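Local coordinates for Lin1840 protein (Listeria innocua serovar 6a, PDB 4ZOC) that probably hydrolyses terminal, non-reducing beta-D-glucosyl residues with release of beta-D-glucose, as a family 3 glycosidase involved in beta-1,2-glucan metabolism, at residues 107-110 / 114-117; 98-103 / 368-373; 161-166 / 661-666; 90-95 / 120-125; 134-139 / 166-171. The protein carries 2 engineered substitutions. All coordinates share one frame; numbering follows the deposited sequence.

Interaction 1: residues 107-110 / 114-117; sequences GCSF and TVRV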
# COMPACT_ATOMS: atom_id res chain seq x y z
N GLY A 107 -6.20 19.13 -13.01
CA GLY A 107 -5.20 19.24 -11.94
C GLY A 107 -3.89 19.68 -12.64
O GLY A 107 -3.21 20.59 -12.20
N CYS A 108 -3.63 19.09 -13.76
CA CYS A 108 -2.37 19.42 -14.53
C CYS A 108 -2.32 20.87 -15.09
O CYS A 108 -1.26 21.35 -15.42
CB CYS A 108 -2.09 18.44 -15.65
SG CYS A 108 -1.85 16.72 -15.12
N SER A 109 -3.48 21.54 -15.22
CA SER A 109 -3.53 22.95 -15.55
C SER A 109 -2.84 23.81 -14.53
O SER A 109 -2.35 24.84 -14.92
CB SER A 109 -4.95 23.50 -15.75
OG SER A 109 -5.60 23.76 -14.51
N PHE A 110 -2.79 23.40 -13.26
CA PHE A 110 -2.30 24.27 -12.15
C PHE A 110 -2.93 25.65 -12.23
O PHE A 110 -2.30 26.68 -11.87
CB PHE A 110 -0.76 24.28 -12.16
CG PHE A 110 -0.15 23.11 -11.47
CD1 PHE A 110 -0.09 21.86 -12.13
CD2 PHE A 110 0.50 23.28 -10.25
CE1 PHE A 110 0.52 20.77 -11.58
CE2 PHE A 110 1.14 22.17 -9.68
CZ PHE A 110 1.14 20.94 -10.37
N THR A 114 -9.16 28.34 -14.70
CA THR A 114 -9.63 27.30 -15.58
C THR A 114 -10.67 26.41 -14.90
O THR A 114 -11.67 26.08 -15.48
CB THR A 114 -8.48 26.47 -16.16
OG1 THR A 114 -7.66 27.28 -17.00
CG2 THR A 114 -8.88 25.18 -16.92
N VAL A 115 -10.35 25.94 -13.68
CA VAL A 115 -11.27 25.07 -12.94
C VAL A 115 -12.56 25.80 -12.54
O VAL A 115 -13.64 25.24 -12.68
CB VAL A 115 -10.52 24.47 -11.76
CG1 VAL A 115 -11.45 23.74 -10.87
CG2 VAL A 115 -9.37 23.61 -12.35
N ARG A 116 -12.47 27.04 -12.10
CA ARG A 116 -13.69 27.78 -11.82
C ARG A 116 -14.59 27.97 -13.06
O ARG A 116 -15.80 27.82 -12.99
CB ARG A 116 -13.31 29.14 -11.24
CG ARG A 116 -14.51 29.95 -10.68
CD ARG A 116 -14.17 31.45 -10.49
NE ARG A 116 -14.03 32.08 -11.79
CZ ARG A 116 -15.01 32.40 -12.60
NH1 ARG A 116 -16.30 32.22 -12.22
NH2 ARG A 116 -14.75 32.91 -13.80
N VAL A 117 -13.99 28.32 -14.19
CA VAL A 117 -14.76 28.47 -15.41
C VAL A 117 -15.43 27.16 -15.84
O VAL A 117 -16.58 27.15 -16.24
CB VAL A 117 -13.89 29.02 -16.56
CG1 VAL A 117 -14.59 28.89 -17.92
CG2 VAL A 117 -13.51 30.47 -16.27
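T114, in the first turns of helix 112-128, faces S109 near the end of the short helix 103-108, with 7.5 Å between the two CA atoms. The hydroxyl of S109 approaches the root of the threonine side chain and not its polar end: S109 OG lies 4.3 Å from T114 CB. A serine suits the place because its oxygen is engaged within its own neighbourhood, hydrogen-bonded to L106 O and to the amide of D111. T114 OG1 is likewise held locally, by D111 OD2, so the meeting of the two hydroxyl residues is van der Waals packing and not a polar bond.

V115 comes next and adds a methyl. Its CG2 branch reaches S109 OG at 4.3 Å, while CG1, set anti to the backbone N (chi1 172°), is directed to M168 of helix 158-173. The corner is an elaboration of a beta-alpha-beta unit of the TIM barrel, in which the chain runs from strand 87-90 through both helices to the neighbouring parallel strand 133-134. F110 leaves helical geometry, with a positive phi of 46°, and the amide F110 N still bonds to G107 O at 3.0 Å.

R116 and V117 point off the corner. The long, charged R116 suits its position on helix 112-128, where its guanidinium forms salt bridges with E113 and E120 and its side chain touches D170 of helix 158-173, whereas the branched V117 packs on K366 of helix 361-374.

Interaction 2: residues 98-103 / 368-373; sequences TVFPIP and RAAGVE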
# COMPACT_ATOMS: atom_id res chain seq x y z
N THR A 98 -21.33 20.49 -22.71
CA THR A 98 -19.98 20.87 -23.11
C THR A 98 -18.99 20.20 -22.15
O THR A 98 -18.94 20.55 -20.93
CB THR A 98 -19.75 22.40 -23.12
OG1 THR A 98 -20.80 23.04 -23.85
CG2 THR A 98 -18.33 22.71 -23.78
N VAL A 99 -18.29 19.17 -22.65
CA VAL A 99 -17.47 18.34 -21.78
C VAL A 99 -16.06 18.92 -21.77
O VAL A 99 -15.46 19.16 -22.80
CB VAL A 99 -17.48 16.86 -22.15
CG1 VAL A 99 -16.70 16.00 -21.14
CG2 VAL A 99 -18.87 16.36 -22.31
N PHE A 100 -15.59 19.19 -20.56
CA PHE A 100 -14.29 19.74 -20.28
C PHE A 100 -13.31 18.57 -19.99
O PHE A 100 -13.71 17.38 -19.87
CB PHE A 100 -14.35 20.71 -19.08
CG PHE A 100 -14.95 22.05 -19.41
CD1 PHE A 100 -16.29 22.17 -19.65
CD2 PHE A 100 -14.18 23.22 -19.39
CE1 PHE A 100 -16.85 23.37 -19.96
CE2 PHE A 100 -14.75 24.40 -19.74
CZ PHE A 100 -16.08 24.49 -20.02
N PRO A 101 -11.99 18.90 -19.88
CA PRO A 101 -11.03 17.82 -19.50
C PRO A 101 -11.43 17.17 -18.20
O PRO A 101 -12.05 17.81 -17.29
CB PRO A 101 -9.67 18.55 -19.43
CG PRO A 101 -9.85 19.71 -20.37
CD PRO A 101 -11.30 20.13 -20.24
N ILE A 102 -11.14 15.87 -18.14
CA ILE A 102 -11.30 15.10 -16.87
C ILE A 102 -10.59 15.77 -15.71
O ILE A 102 -9.63 16.48 -15.92
CB ILE A 102 -10.84 13.63 -16.98
CG1 ILE A 102 -9.37 13.48 -17.44
CG2 ILE A 102 -11.79 12.85 -17.82
CD1 ILE A 102 -8.78 12.10 -17.22
N PRO A 103 -11.10 15.59 -14.47
CA PRO A 103 -10.46 16.33 -13.40
C PRO A 103 -8.93 16.17 -13.24
O PRO A 103 -8.28 17.14 -12.86
CB PRO A 103 -11.25 15.86 -12.17
CG PRO A 103 -12.62 15.67 -12.74
CD PRO A 103 -12.39 15.06 -14.06
N ARG A 368 -12.15 24.28 -25.01
CA ARG A 368 -10.91 24.19 -25.73
C ARG A 368 -9.75 24.79 -24.93
O ARG A 368 -8.66 24.17 -24.80
CB ARG A 368 -11.05 24.85 -27.06
CG ARG A 368 -9.99 24.60 -28.10
CD ARG A 368 -10.75 25.30 -29.26
NE ARG A 368 -9.88 25.43 -30.31
CZ ARG A 368 -10.19 25.77 -31.53
NH1 ARG A 368 -11.42 26.07 -31.89
NH2 ARG A 368 -9.20 25.79 -32.38
N ALA A 369 -9.98 25.98 -24.36
CA ALA A 369 -8.99 26.69 -23.60
C ALA A 369 -8.59 25.82 -22.40
O ALA A 369 -7.40 25.72 -22.10
CB ALA A 369 -9.53 28.02 -23.11
N ALA A 370 -9.56 25.16 -21.75
CA ALA A 370 -9.26 24.29 -20.64
C ALA A 370 -8.36 23.13 -21.08
O ALA A 370 -7.44 22.78 -20.34
CB ALA A 370 -10.49 23.74 -19.95
N GLY A 371 -8.70 22.52 -22.21
CA GLY A 371 -7.90 21.43 -22.79
C GLY A 371 -6.47 21.85 -23.10
O GLY A 371 -5.54 21.08 -22.78
N VAL A 372 -6.27 23.04 -23.70
CA VAL A 372 -4.90 23.48 -23.97
C VAL A 372 -4.16 23.87 -22.69
O VAL A 372 -2.90 23.93 -22.66
CB VAL A 372 -4.79 24.52 -25.10
CG1 VAL A 372 -5.49 24.01 -26.36
CG2 VAL A 372 -5.37 25.82 -24.76
N GLU A 373 -4.89 24.22 -21.62
CA GLU A 373 -4.21 24.49 -20.30
C GLU A 373 -3.75 23.23 -19.56
O GLU A 373 -2.80 23.28 -18.78
CB GLU A 373 -5.14 25.24 -19.31
CG GLU A 373 -5.50 26.65 -19.77
CD GLU A 373 -4.36 27.61 -19.65
OE1 GLU A 373 -3.54 27.47 -18.71
OE2 GLU A 373 -4.27 28.48 -20.53
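P101 and G371 meet where a loop of the TIM barrel domain, running from strand 87-90 to helix 103-108, lies against helix 361-374. That helix leads into strand 376-380, an edge strand of the six-stranded mixed sheet, so the contact joins the barrel to the domain that follows it.

The tight part is small and has no hydrogen bond; the proline ring packs on helix backbone and a methyl. P101 aims its ring at the helix, and its CG comes 3.6 Å from G371 CA; a glycine here lets the pyrrolidine ring settle on bare backbone, and the two CA atoms stand only 5.8 Å apart. A370, the preceding helical residue, sets its methyl against both rings: A370 CB is 3.7 Å from P101 CD and 3.8 Å from F100 CD2. The methyl meets the phenyl ring at its edge, near the ring plane. F100 brings that edge close although its side chain does not start out toward the helix, because CG stands anti to the carbonyl carbon (chi1 -76°).

Away from the loop the helix has other neighbours. A369 is exposed to solvent, R368 points away to a salt bridge with D538, and V372 rests on V535 and L539 of helix 532-541. E373 is buried and salt-bridged, its OE2 pairing with K639 NZ and its OE1 with K665 NZ.

Interaction 3: residues 161-166 / 661-666; sequences NSELGK and KAFEKV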
# COMPACT_ATOMS: atom_id res chain seq x y z
N ASN A 161 -5.00 20.03 -4.48
CA ASN A 161 -6.37 19.52 -4.54
C ASN A 161 -7.31 20.45 -3.79
O ASN A 161 -8.46 20.64 -4.18
CB ASN A 161 -6.51 18.08 -3.95
CG ASN A 161 -5.77 17.06 -4.79
OD1 ASN A 161 -5.36 17.40 -5.93
ND2 ASN A 161 -5.70 15.84 -4.35
N SER A 162 -6.80 20.98 -2.67
CA SER A 162 -7.58 21.95 -1.87
C SER A 162 -7.91 23.23 -2.67
O SER A 162 -9.06 23.67 -2.69
CB SER A 162 -6.83 22.32 -0.58
OG SER A 162 -6.68 21.22 0.33
N GLU A 163 -6.91 23.77 -3.37
CA GLU A 163 -7.02 25.07 -4.12
C GLU A 163 -7.98 24.89 -5.29
O GLU A 163 -8.89 25.69 -5.50
CB GLU A 163 -5.68 25.59 -4.52
CG GLU A 163 -4.82 26.00 -3.31
CD GLU A 163 -5.37 27.23 -2.66
OE1 GLU A 163 -5.37 28.25 -3.30
OE2 GLU A 163 -5.86 27.19 -1.51
N LEU A 164 -7.82 23.79 -6.01
CA LEU A 164 -8.73 23.53 -7.14
C LEU A 164 -10.17 23.13 -6.73
O LEU A 164 -11.18 23.48 -7.41
CB LEU A 164 -8.11 22.54 -8.09
CG LEU A 164 -6.73 22.98 -8.63
CD1 LEU A 164 -6.34 21.91 -9.67
CD2 LEU A 164 -6.68 24.33 -9.30
N GLY A 165 -10.31 22.45 -5.61
CA GLY A 165 -11.61 22.16 -5.08
C GLY A 165 -12.36 23.43 -4.72
O GLY A 165 -13.54 23.56 -5.03
N LYS A 166 -11.68 24.35 -4.06
CA LYS A 166 -12.27 25.63 -3.76
C LYS A 166 -12.69 26.37 -5.04
O LYS A 166 -13.80 26.93 -5.11
CB LYS A 166 -11.39 26.54 -2.94
CG LYS A 166 -11.20 26.04 -1.56
CD LYS A 166 -10.41 27.01 -0.70
CE LYS A 166 -9.00 27.00 -1.09
NZ LYS A 166 -8.29 28.06 -0.30
N LYS A 661 3.19 24.53 -1.49
CA LYS A 661 2.46 25.48 -0.66
C LYS A 661 2.05 26.75 -1.41
O LYS A 661 1.32 27.56 -0.82
CB LYS A 661 3.32 25.88 0.54
CG LYS A 661 3.68 24.78 1.51
CD LYS A 661 2.56 24.16 2.18
CE LYS A 661 3.10 23.14 3.21
NZ LYS A 661 1.89 22.51 3.78
N ALA A 662 2.43 26.89 -2.70
CA ALA A 662 1.98 27.95 -3.52
C ALA A 662 2.27 27.62 -4.94
O ALA A 662 3.22 26.92 -5.26
CB ALA A 662 2.62 29.33 -3.13
N PHE A 663 1.43 28.14 -5.81
CA PHE A 663 1.67 28.02 -7.27
C PHE A 663 0.93 29.12 -8.01
O PHE A 663 -0.14 29.56 -7.55
CB PHE A 663 1.24 26.63 -7.78
CG PHE A 663 -0.24 26.36 -7.66
CD1 PHE A 663 -0.76 25.81 -6.53
CD2 PHE A 663 -1.11 26.68 -8.70
CE1 PHE A 663 -2.09 25.55 -6.44
CE2 PHE A 663 -2.46 26.41 -8.59
CZ PHE A 663 -2.97 25.85 -7.45
N GLU A 664 1.46 29.56 -9.15
CA GLU A 664 0.81 30.52 -10.04
C GLU A 664 1.31 30.27 -11.45
O GLU A 664 2.52 30.10 -11.72
CB GLU A 664 1.12 32.02 -9.69
CG GLU A 664 0.36 32.96 -10.59
CD GLU A 664 0.47 34.43 -10.27
OE1 GLU A 664 0.73 34.80 -9.10
OE2 GLU A 664 0.28 35.25 -11.21
N LYS A 665 0.39 30.20 -12.35
CA LYS A 665 0.68 30.05 -13.75
C LYS A 665 0.78 31.43 -14.40
O LYS A 665 -0.12 32.25 -14.27
CB LYS A 665 -0.39 29.21 -14.45
CG LYS A 665 -0.06 28.84 -15.86
CD LYS A 665 -1.12 27.81 -16.28
CE LYS A 665 -0.59 26.82 -17.20
NZ LYS A 665 -1.65 25.85 -17.58
N VAL A 666 1.90 31.68 -15.07
CA VAL A 666 2.22 33.07 -15.49
C VAL A 666 2.37 33.07 -16.99
O VAL A 666 3.12 32.32 -17.52
CB VAL A 666 3.51 33.61 -14.80
CG1 VAL A 666 3.73 35.06 -15.12
CG2 VAL A 666 3.45 33.49 -13.28
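F663 extends its ring from strand 659-668 to the side of helix 158-173, where E163 and L164 receive it. The apolar contacts gather at the far end of the ring. F663 CZ lies 4.0 Å from E163 CB, which sits at the ring edge close to its plane, and F663 CE1 is 4.2 Å from E163 CG. A methyl of L164 adds a looser touch, its CD2 being 4.4 Å from F663 CZ. The phenylalanine reaches this far with CG between the backbone N and the carbonyl carbon (chi1 64°), the crowded position, and the side chains of E163 and F663 run past each other in opposite directions.

The strand belongs to the fibronectin type III-like domain and the helix to the TIM barrel domain, so a large aromatic residue spans the seam between them. Just before F663 the strand carries a classic beta bulge, in which K661 and A662 stand opposite the single V644.

Charged contacts border the apolar patch. E163 bends at chi2, and its carboxylate stands 78° to the phenyl plane. One turn along the helix, K166 NZ forms a hydrogen-bonded salt bridge with E163 OE2 at 2.9 Å, on the syn side, 31° out of the carboxylate plane. R112 binds E163 OE1 and also makes a cation-pi contact with F663.

Interaction 4: residues 90-95 / 120-125; sequences ADVIHG and EVSALE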
# COMPACT_ATOMS: atom_id res chain seq x y z
N ALA A 90 -27.38 15.49 -9.66
CA ALA A 90 -26.82 14.77 -10.82
C ALA A 90 -25.31 14.74 -10.76
O ALA A 90 -24.69 15.54 -10.05
CB ALA A 90 -27.27 15.45 -12.09
N ASP A 91 -24.73 13.84 -11.53
CA ASP A 91 -23.26 13.78 -11.67
C ASP A 91 -22.79 14.69 -12.81
O ASP A 91 -22.82 14.26 -13.95
CB ASP A 91 -22.87 12.33 -11.94
CG ASP A 91 -23.01 11.48 -10.67
OD1 ASP A 91 -22.24 11.69 -9.69
OD2 ASP A 91 -23.85 10.64 -10.67
N VAL A 92 -22.44 15.94 -12.46
CA VAL A 92 -21.80 16.90 -13.33
C VAL A 92 -20.37 17.07 -12.88
O VAL A 92 -20.07 17.82 -11.98
CB VAL A 92 -22.65 18.21 -13.46
CG1 VAL A 92 -22.17 18.98 -14.67
CG2 VAL A 92 -24.12 17.78 -13.43
N ILE A 93 -19.49 16.29 -13.50
CA ILE A 93 -18.15 16.01 -12.94
C ILE A 93 -17.11 16.86 -13.62
O ILE A 93 -16.21 17.42 -12.99
CB ILE A 93 -17.79 14.52 -13.07
CG1 ILE A 93 -18.96 13.64 -12.48
CG2 ILE A 93 -16.39 14.23 -12.50
CD1 ILE A 93 -19.37 14.07 -11.06
N HIS A 94 -17.18 16.91 -14.91
CA HIS A 94 -16.26 17.77 -15.71
C HIS A 94 -16.98 18.27 -16.92
O HIS A 94 -16.43 18.31 -18.05
CB HIS A 94 -14.95 17.04 -16.06
CG HIS A 94 -15.13 15.76 -16.81
ND1 HIS A 94 -14.84 15.63 -18.14
CD2 HIS A 94 -15.50 14.53 -16.41
CE1 HIS A 94 -15.08 14.40 -18.55
NE2 HIS A 94 -15.51 13.72 -17.52
N GLY A 95 -18.19 18.75 -16.67
CA GLY A 95 -18.99 19.31 -17.74
C GLY A 95 -20.31 18.58 -17.87
O GLY A 95 -20.44 17.37 -17.50
N GLU A 120 -18.38 26.84 -13.57
CA GLU A 120 -19.41 27.79 -13.99
C GLU A 120 -20.21 27.37 -15.25
O GLU A 120 -21.45 27.44 -15.25
CB GLU A 120 -18.80 29.20 -14.13
CG GLU A 120 -19.85 30.27 -14.47
CD GLU A 120 -19.16 31.60 -14.39
OE1 GLU A 120 -18.65 32.00 -15.40
OE2 GLU A 120 -19.04 32.19 -13.30
N VAL A 121 -19.51 26.93 -16.31
CA VAL A 121 -20.18 26.46 -17.50
C VAL A 121 -21.05 25.23 -17.20
O VAL A 121 -22.17 25.10 -17.67
CB VAL A 121 -19.22 26.22 -18.65
CG1 VAL A 121 -19.90 25.56 -19.81
CG2 VAL A 121 -18.54 27.50 -19.08
N SER A 122 -20.51 24.31 -16.43
CA SER A 122 -21.19 23.10 -16.05
C SER A 122 -22.52 23.47 -15.39
O SER A 122 -23.55 22.90 -15.72
CB SER A 122 -20.34 22.37 -15.05
OG SER A 122 -19.15 21.81 -15.67
N ALA A 123 -22.46 24.40 -14.44
CA ALA A 123 -23.67 24.84 -13.72
C ALA A 123 -24.65 25.59 -14.62
O ALA A 123 -25.83 25.38 -14.51
CB ALA A 123 -23.34 25.68 -12.51
N LEU A 124 -24.13 26.41 -15.52
CA LEU A 124 -25.00 27.11 -16.49
C LEU A 124 -25.84 26.09 -17.26
O LEU A 124 -27.06 26.23 -17.42
CB LEU A 124 -24.06 27.94 -17.45
CG LEU A 124 -24.79 28.51 -18.69
CD1 LEU A 124 -25.61 29.71 -18.28
CD2 LEU A 124 -23.80 28.81 -19.77
N GLU A 125 -25.17 25.06 -17.75
CA GLU A 125 -25.83 24.01 -18.52
C GLU A 125 -26.71 23.06 -17.72
O GLU A 125 -27.83 22.76 -18.13
CB GLU A 125 -24.76 23.22 -19.31
CG GLU A 125 -24.05 24.07 -20.37
CD GLU A 125 -23.18 23.26 -21.27
OE1 GLU A 125 -22.81 22.12 -20.88
OE2 GLU A 125 -22.85 23.75 -22.39
O HOH W 1 -18.71 19.59 -13.96
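G95 and S122 bring the loop after strand 87-90 to within 4.7 Å, CA to CA, of helix 112-128, and the loop reaches this spot with backbone angles at G95 (phi 122°, psi 154°) that would jam any CB against the carbonyl O of H94, which is why glycine suits the position. S122 OG lies 3.2 Å from G95 CA. The serine holds OG anti to its carbonyl carbon (chi1 -71°), which also bends it back to M118 O in the preceding turn of the helix.

Beside it is a carbon-to-carbon contact, V92 CG1 on the CB of S122, at 3.9 Å. A branched apolar residue can pack there while the serine OG turns to M118 O and to a water. The loop is one of those that follow the strands of the TIM barrel.

The water completes the contact. It accepts from G95 N at 2.9 Å and donates to S122 OG at 2.8 Å. S122 OG thus gives its own proton to M118 O and takes one from the water, so this buried junction is joined by a relay of hydrogen bonds and not by a direct bond between loop and helix.

Interaction 5: residues 134-139 / 166-171; sequences TFSPML and KAMVDG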
# COMPACT_ATOMS: atom_id res chain seq x y z
N THR A 134 -24.84 19.22 -7.99
CA THR A 134 -23.94 18.26 -8.59
C THR A 134 -23.07 17.56 -7.58
O THR A 134 -22.59 18.19 -6.62
CB THR A 134 -23.02 18.93 -9.65
OG1 THR A 134 -22.15 17.93 -10.20
CG2 THR A 134 -22.11 20.09 -9.07
N PHE A 135 -22.77 16.30 -7.89
CA PHE A 135 -21.91 15.46 -7.07
C PHE A 135 -20.43 15.69 -7.43
O PHE A 135 -19.75 14.80 -8.00
CB PHE A 135 -22.29 14.04 -7.23
CG PHE A 135 -23.76 13.70 -6.81
CD1 PHE A 135 -24.29 14.16 -5.53
CD2 PHE A 135 -24.57 12.92 -7.65
CE1 PHE A 135 -25.54 13.85 -5.17
CE2 PHE A 135 -25.83 12.53 -7.22
CZ PHE A 135 -26.29 13.00 -5.98
N SER A 136 -20.00 16.91 -7.18
CA SER A 136 -18.67 17.39 -7.48
C SER A 136 -18.40 18.60 -6.60
O SER A 136 -19.33 19.31 -6.21
CB SER A 136 -18.56 17.79 -8.98
OG SER A 136 -17.37 18.46 -9.33
N PRO A 137 -17.15 18.84 -6.19
CA PRO A 137 -15.87 18.22 -6.56
C PRO A 137 -15.57 16.87 -5.86
O PRO A 137 -15.98 16.62 -4.73
CB PRO A 137 -14.86 19.26 -6.14
CG PRO A 137 -15.48 19.89 -4.95
CD PRO A 137 -16.95 19.98 -5.29
N MET A 138 -14.82 16.00 -6.57
CA MET A 138 -14.23 14.82 -5.97
C MET A 138 -12.83 15.19 -5.46
O MET A 138 -11.93 15.59 -6.25
CB MET A 138 -14.21 13.71 -7.03
CG MET A 138 -13.75 12.38 -6.53
SD MET A 138 -11.94 12.22 -6.52
CE MET A 138 -11.86 10.42 -6.57
N LEU A 139 -12.64 15.02 -4.17
CA LEU A 139 -11.44 15.54 -3.46
C LEU A 139 -10.62 14.47 -2.78
O LEU A 139 -9.88 14.73 -1.83
CB LEU A 139 -11.86 16.64 -2.49
CG LEU A 139 -12.49 17.85 -3.19
CD1 LEU A 139 -13.01 18.84 -2.14
CD2 LEU A 139 -11.45 18.58 -4.07
N LYS A 166 -11.68 24.35 -4.06
CA LYS A 166 -12.27 25.63 -3.76
C LYS A 166 -12.69 26.37 -5.04
O LYS A 166 -13.80 26.93 -5.11
CB LYS A 166 -11.39 26.54 -2.94
CG LYS A 166 -11.20 26.04 -1.56
CD LYS A 166 -10.41 27.01 -0.70
CE LYS A 166 -9.00 27.00 -1.09
NZ LYS A 166 -8.29 28.06 -0.30
N ALA A 167 -11.82 26.36 -6.07
CA ALA A 167 -12.21 26.94 -7.33
C ALA A 167 -13.45 26.30 -7.95
O ALA A 167 -14.30 27.04 -8.48
CB ALA A 167 -11.03 26.94 -8.28
N MET A 168 -13.60 24.96 -7.84
CA MET A 168 -14.79 24.29 -8.40
C MET A 168 -16.05 24.69 -7.65
O MET A 168 -17.08 25.04 -8.27
CB MET A 168 -14.65 22.80 -8.35
CG MET A 168 -13.84 22.15 -9.40
SD MET A 168 -14.30 20.38 -9.68
CE MET A 168 -12.70 20.00 -10.36
N VAL A 169 -15.95 24.70 -6.32
CA VAL A 169 -17.11 25.08 -5.49
C VAL A 169 -17.56 26.51 -5.85
O VAL A 169 -18.75 26.77 -6.04
CB VAL A 169 -16.77 24.96 -4.00
CG1 VAL A 169 -17.89 25.61 -3.14
CG2 VAL A 169 -16.58 23.52 -3.61
N ASP A 170 -16.60 27.44 -5.96
CA ASP A 170 -16.88 28.82 -6.32
C ASP A 170 -17.55 28.88 -7.72
O ASP A 170 -18.53 29.58 -7.93
CB ASP A 170 -15.59 29.59 -6.30
CG ASP A 170 -15.78 31.07 -6.55
OD1 ASP A 170 -16.85 31.65 -6.19
OD2 ASP A 170 -14.84 31.68 -7.11
N GLY A 171 -17.01 28.13 -8.67
CA GLY A 171 -17.58 28.07 -10.02
C GLY A 171 -19.01 27.56 -10.06
O GLY A 171 -19.91 28.12 -10.76
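P137 and M168 have their CA atoms 6.4 Å apart where the loop after strand 133-134 passes helix 158-173. The loop is sharply bent, with an inverse gamma turn centred on F135 and a cis peptide bond between S136 and P137. Proline is the residue that most readily accepts a cis peptide, and here the bend presents its ring to the helix.

M168 takes one end of that ring. With CG anti to the carbonyl carbon (chi1 -80°) and the chain extended beyond it, the methionine lays its sulfur beside the loop, M168 SD being 3.8 Å from P137 CB. The same sulfur is 3.6 Å from S136 OG, whose hydroxyl is hydrogen-bonded to Y172 OH one turn further along the helix. A long flexible thioether suits this place, since it can touch both an apolar ring and a polar oxygen.

In the TIM barrel, helix 158-173 makes the beta-alpha-beta crossover from strand 133-134 to its parallel neighbour 187-193, and this contact tucks the helix against the loop that leaves the first of them. M168 also packs on M118 of helix 112-128.

V169 takes the other end of the proline ring. Its CG2 methyl lies 3.9 Å from P137 CD and 4.0 Å from P137 CG, the branched side chain and the pyrrolidine ring crossing obliquely.

The five contact centres lie within 14 Å of the chain centre. Interactions 1 and 4 share helix 112-128, and interactions 3 and 5 share helix 158-173; 1, 4 and 5 stay within the barrel domain. Along the chain, 1 is nested inside the loop closed by 4, 4 closes before 3 and 5 open, and 2 crosses both 3 and 4. Interaction 2 ties the barrel to helix 361-374, and interaction 3, its centre about 17 Å away, ties it to the fibronectin type III-like domain. K665 links these two by its salt bridge to E373 and, by a probable hydrogen bond to S109 O, interaction 1. Three parts of the chain thus meet around two barrel helices.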